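Local atomic coordinates of inactive dihydropteroate synthase 2 (Mycobacterium tuberculosis, PDB entry 2VP8), a protein that can probably bind the inhibitor dapsone but seems to lack dihydropteroate synthase activity and probably plays no part in folate metabolism. Residues P153-H167 and A204-P218. Sequence-based numbering, arbitrary orientation.
Sequences PEVAAEFGAGLVCAH and AVAAGVAREKVLIDP. With EDO (1,2-ethanediol), chain F.
Neighbouring parallel strands of the TIM-barrel fold, 162-166 and 214-217, pair here in a beta-alpha-beta crossover through helix 186-207. The strand segments run 24° apart and exchange bonds in alternation: Leu215 N reaches Leu163 O, Cys165 N gives a nearly straight bond to Leu215 O (2.8 Å), Asp217 N reaches Cys165 O, and His167 N closes the series on Asp217 O. At the other end Leu163 N bonds Lys213 O less directly, at an N-H...O angle of 137°. The Lys213 chain, extended beyond CG, passes along Gly162, and its NZ donates to Gly160 O (3.2 Å), the carbonyl of the positive-phi glycine of the Schellman motif that follows helix 152-159. Outside the barrel wall this helix packs on the end of helix 186-207, with Pro153 CB 3.8 Å from Ala207 CB. Val209, whose N closes the second Schellman motif on Ala204 O, divides its branches: CG1, anti to the backbone N (chi1 -179°), turns to Ala161 O, while CG2 lies 3.7 Å from Ala156 CB. Leu163 CD2 and Cys165 SG both face Ala204 CB, joining strand to crossover helix. On the other side of the sheet, Asp217 OD2 bonds ND1 of His220, a position that by similarity marks family members without synthase activity; on the same face, Val164 CG1 lies across Asp217 CB at 3.7 Å.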
# COMPACT_ATOMS: atom_id res chain seq x y z
N PRO B 153 3.52 21.37 -26.72
CA PRO B 153 3.59 20.13 -27.50
C PRO B 153 4.45 20.26 -28.76
O PRO B 153 5.16 19.32 -29.12
CB PRO B 153 2.12 19.87 -27.87
CG PRO B 153 1.33 20.61 -26.85
CD PRO B 153 2.13 21.84 -26.59
N GLU B 154 4.38 21.43 -29.41
CA GLU B 154 5.24 21.72 -30.57
C GLU B 154 6.71 21.49 -30.23
O GLU B 154 7.44 20.87 -31.01
CB GLU B 154 5.03 23.16 -31.06
CG GLU B 154 4.51 23.30 -32.50
CD GLU B 154 2.98 23.28 -32.60
OE1 GLU B 154 2.37 22.21 -32.26
OE2 GLU B 154 2.40 24.33 -33.05
N VAL B 155 7.14 21.98 -29.07
CA VAL B 155 8.52 21.85 -28.62
C VAL B 155 8.94 20.39 -28.49
O VAL B 155 9.98 19.98 -29.02
CB VAL B 155 8.77 22.60 -27.29
CG1 VAL B 155 10.23 22.47 -26.85
CG2 VAL B 155 8.36 24.06 -27.40
N ALA B 156 8.13 19.60 -27.79
CA ALA B 156 8.38 18.16 -27.62
C ALA B 156 8.51 17.46 -28.97
O ALA B 156 9.38 16.62 -29.15
CB ALA B 156 7.28 17.52 -26.80
N ALA B 157 7.63 17.83 -29.90
CA ALA B 157 7.59 17.24 -31.23
C ALA B 157 8.89 17.48 -32.00
O ALA B 157 9.49 16.54 -32.53
CB ALA B 157 6.40 17.79 -32.01
N GLU B 158 9.33 18.74 -32.05
CA GLU B 158 10.54 19.15 -32.75
C GLU B 158 11.80 18.44 -32.23
O GLU B 158 12.65 17.99 -33.01
CB GLU B 158 10.70 20.67 -32.66
CG GLU B 158 12.05 21.23 -33.13
CD GLU B 158 12.09 22.75 -33.11
OE1 GLU B 158 11.11 23.35 -32.53
OE2 GLU B 158 13.11 23.35 -33.68
N PHE B 159 11.92 18.34 -30.91
CA PHE B 159 13.10 17.74 -30.29
C PHE B 159 13.00 16.22 -30.12
O PHE B 159 13.95 15.58 -29.69
CB PHE B 159 13.39 18.41 -28.95
CG PHE B 159 14.06 19.74 -29.08
CD1 PHE B 159 13.31 20.91 -29.10
CD2 PHE B 159 15.45 19.82 -29.19
CE1 PHE B 159 13.93 22.15 -29.23
CE2 PHE B 159 16.08 21.06 -29.31
CZ PHE B 159 15.32 22.22 -29.33
N GLY B 160 11.85 15.65 -30.48
CA GLY B 160 11.62 14.22 -30.29
C GLY B 160 11.63 13.88 -28.81
O GLY B 160 12.16 12.84 -28.41
N ALA B 161 11.06 14.76 -28.01
CA ALA B 161 10.95 14.56 -26.58
C ALA B 161 9.54 14.14 -26.20
O ALA B 161 8.57 14.51 -26.87
CB ALA B 161 11.34 15.83 -25.84
N GLY B 162 9.43 13.37 -25.13
CA GLY B 162 8.14 13.00 -24.57
C GLY B 162 7.52 14.15 -23.80
O GLY B 162 8.18 15.16 -23.51
N LEU B 163 6.24 14.00 -23.47
CA LEU B 163 5.53 15.03 -22.74
C LEU B 163 4.62 14.43 -21.68
O LEU B 163 3.98 13.40 -21.91
CB LEU B 163 4.72 15.92 -23.70
CG LEU B 163 3.93 17.08 -23.09
CD1 LEU B 163 4.86 18.18 -22.58
CD2 LEU B 163 2.94 17.64 -24.07
N VAL B 164 4.59 15.07 -20.52
CA VAL B 164 3.64 14.71 -19.48
C VAL B 164 2.40 15.58 -19.64
O VAL B 164 2.48 16.81 -19.62
CB VAL B 164 4.24 14.87 -18.05
CG1 VAL B 164 3.18 14.66 -16.97
CG2 VAL B 164 5.41 13.93 -17.85
N CYS B 165 1.26 14.93 -19.85
CA CYS B 165 -0.01 15.64 -19.89
C CYS B 165 -0.65 15.56 -18.52
O CYS B 165 -1.14 14.50 -18.11
CB CYS B 165 -0.93 15.07 -20.96
SG CYS B 165 -0.26 15.26 -22.62
N ALA B 166 -0.64 16.68 -17.81
CA ALA B 166 -1.14 16.72 -16.44
C ALA B 166 -2.51 17.38 -16.35
O ALA B 166 -2.90 18.19 -17.19
CB ALA B 166 -0.14 17.43 -15.54
N HIS B 167 -3.25 17.00 -15.31
CA HIS B 167 -4.52 17.63 -14.97
C HIS B 167 -4.32 18.59 -13.81
O HIS B 167 -3.88 18.18 -12.72
CB HIS B 167 -5.57 16.57 -14.63
CG HIS B 167 -6.89 17.15 -14.24
ND1 HIS B 167 -7.90 17.37 -15.15
CD2 HIS B 167 -7.38 17.54 -13.04
CE1 HIS B 167 -8.95 17.88 -14.53
NE2 HIS B 167 -8.65 18.00 -13.25
N ALA B 204 -1.34 16.33 -28.00
CA ALA B 204 0.11 16.24 -28.09
C ALA B 204 0.54 15.34 -29.24
O ALA B 204 1.41 15.72 -30.04
CB ALA B 204 0.70 15.75 -26.77
N VAL B 205 -0.08 14.16 -29.34
CA VAL B 205 0.28 13.20 -30.39
C VAL B 205 0.06 13.77 -31.79
O VAL B 205 0.91 13.60 -32.67
CB VAL B 205 -0.46 11.85 -30.23
CG1 VAL B 205 -0.28 10.96 -31.46
CG2 VAL B 205 0.04 11.13 -28.99
N ALA B 206 -1.06 14.47 -31.97
CA ALA B 206 -1.41 15.11 -33.25
C ALA B 206 -0.47 16.28 -33.59
O ALA B 206 -0.31 16.64 -34.77
CB ALA B 206 -2.86 15.56 -33.25
N ALA B 207 0.14 16.86 -32.55
CA ALA B 207 1.15 17.93 -32.73
C ALA B 207 2.50 17.37 -33.22
O ALA B 207 3.37 18.13 -33.71
CB ALA B 207 1.33 18.74 -31.38
N GLY B 208 2.70 16.05 -33.08
CA GLY B 208 3.93 15.40 -33.55
C GLY B 208 4.78 14.81 -32.44
O GLY B 208 5.97 14.56 -32.62
N VAL B 209 4.17 14.61 -31.27
CA VAL B 209 4.85 13.95 -30.17
C VAL B 209 4.60 12.46 -30.31
O VAL B 209 3.46 12.03 -30.48
CB VAL B 209 4.33 14.45 -28.80
CG1 VAL B 209 5.06 13.77 -27.66
CG2 VAL B 209 4.46 15.97 -28.70
N ALA B 210 5.67 11.67 -30.28
CA ALA B 210 5.56 10.22 -30.41
C ALA B 210 4.59 9.68 -29.36
O ALA B 210 4.65 10.05 -28.18
CB ALA B 210 6.93 9.57 -30.27
N ARG B 211 3.67 8.82 -29.81
CA ARG B 211 2.62 8.29 -28.93
C ARG B 211 3.19 7.66 -27.65
O ARG B 211 2.68 7.92 -26.56
CB ARG B 211 1.74 7.30 -29.69
CG ARG B 211 0.58 6.75 -28.87
CD ARG B 211 -0.38 5.95 -29.74
NE ARG B 211 -1.24 6.81 -30.55
CZ ARG B 211 -2.47 7.17 -30.22
NH1 ARG B 211 -3.03 6.75 -29.08
NH2 ARG B 211 -3.16 7.96 -31.03
N GLU B 212 4.24 6.85 -27.80
CA GLU B 212 4.80 6.09 -26.69
C GLU B 212 5.53 6.94 -25.66
O GLU B 212 5.76 6.50 -24.54
CB GLU B 212 5.70 4.94 -27.19
CG GLU B 212 6.92 5.37 -28.01
CD GLU B 212 6.60 5.66 -29.47
OE1 GLU B 212 5.45 5.41 -29.90
OE2 GLU B 212 7.51 6.14 -30.18
N LYS B 213 5.90 8.16 -26.04
CA LYS B 213 6.63 9.05 -25.15
C LYS B 213 5.69 9.96 -24.35
O LYS B 213 6.14 10.80 -23.57
CB LYS B 213 7.65 9.89 -25.93
CG LYS B 213 8.63 9.08 -26.77
CD LYS B 213 9.86 9.91 -27.13
CE LYS B 213 10.74 9.20 -28.16
NZ LYS B 213 12.14 9.70 -28.13
N VAL B 214 4.38 9.78 -24.54
CA VAL B 214 3.40 10.57 -23.79
C VAL B 214 2.96 9.83 -22.53
O VAL B 214 2.53 8.68 -22.59
CB VAL B 214 2.15 10.90 -24.63
CG1 VAL B 214 1.16 11.73 -23.81
CG2 VAL B 214 2.52 11.63 -25.91
N LEU B 215 3.06 10.51 -21.39
CA LEU B 215 2.56 10.00 -20.12
C LEU B 215 1.43 10.91 -19.63
O LEU B 215 1.40 12.10 -19.96
CB LEU B 215 3.68 9.96 -19.07
CG LEU B 215 4.83 8.95 -19.24
CD1 LEU B 215 5.86 9.39 -20.30
CD2 LEU B 215 5.52 8.71 -17.92
N ILE B 216 0.48 10.35 -18.88
CA ILE B 216 -0.60 11.16 -18.33
C ILE B 216 -0.53 11.25 -16.81
O ILE B 216 -0.28 10.26 -16.12
CB ILE B 216 -2.01 10.71 -18.79
CG1 ILE B 216 -2.35 9.29 -18.31
CG2 ILE B 216 -2.16 10.86 -20.31
CD1 ILE B 216 -3.84 8.96 -18.34
N ASP B 217 -0.74 12.46 -16.30
CA ASP B 217 -0.66 12.73 -14.87
C ASP B 217 -1.98 13.33 -14.40
O ASP B 217 -2.10 14.55 -14.27
CB ASP B 217 0.53 13.65 -14.59
CG ASP B 217 0.62 14.05 -13.14
OD1 ASP B 217 -0.05 13.44 -12.28
OD2 ASP B 217 1.38 15.00 -12.85
N PRO B 218 -2.97 12.47 -14.12
CA PRO B 218 -4.35 12.87 -13.84
C PRO B 218 -4.57 13.51 -12.48
O PRO B 218 -5.54 14.25 -12.33
CB PRO B 218 -5.11 11.53 -13.91
CG PRO B 218 -4.15 10.55 -14.50
CD PRO B 218 -2.82 11.01 -14.05
C1 EDO F . -1.93 3.81 -27.00
O1 EDO F . -1.04 4.45 -26.07
C2 EDO F . -3.38 4.15 -26.66
O2 EDO F . -3.55 5.57 -26.55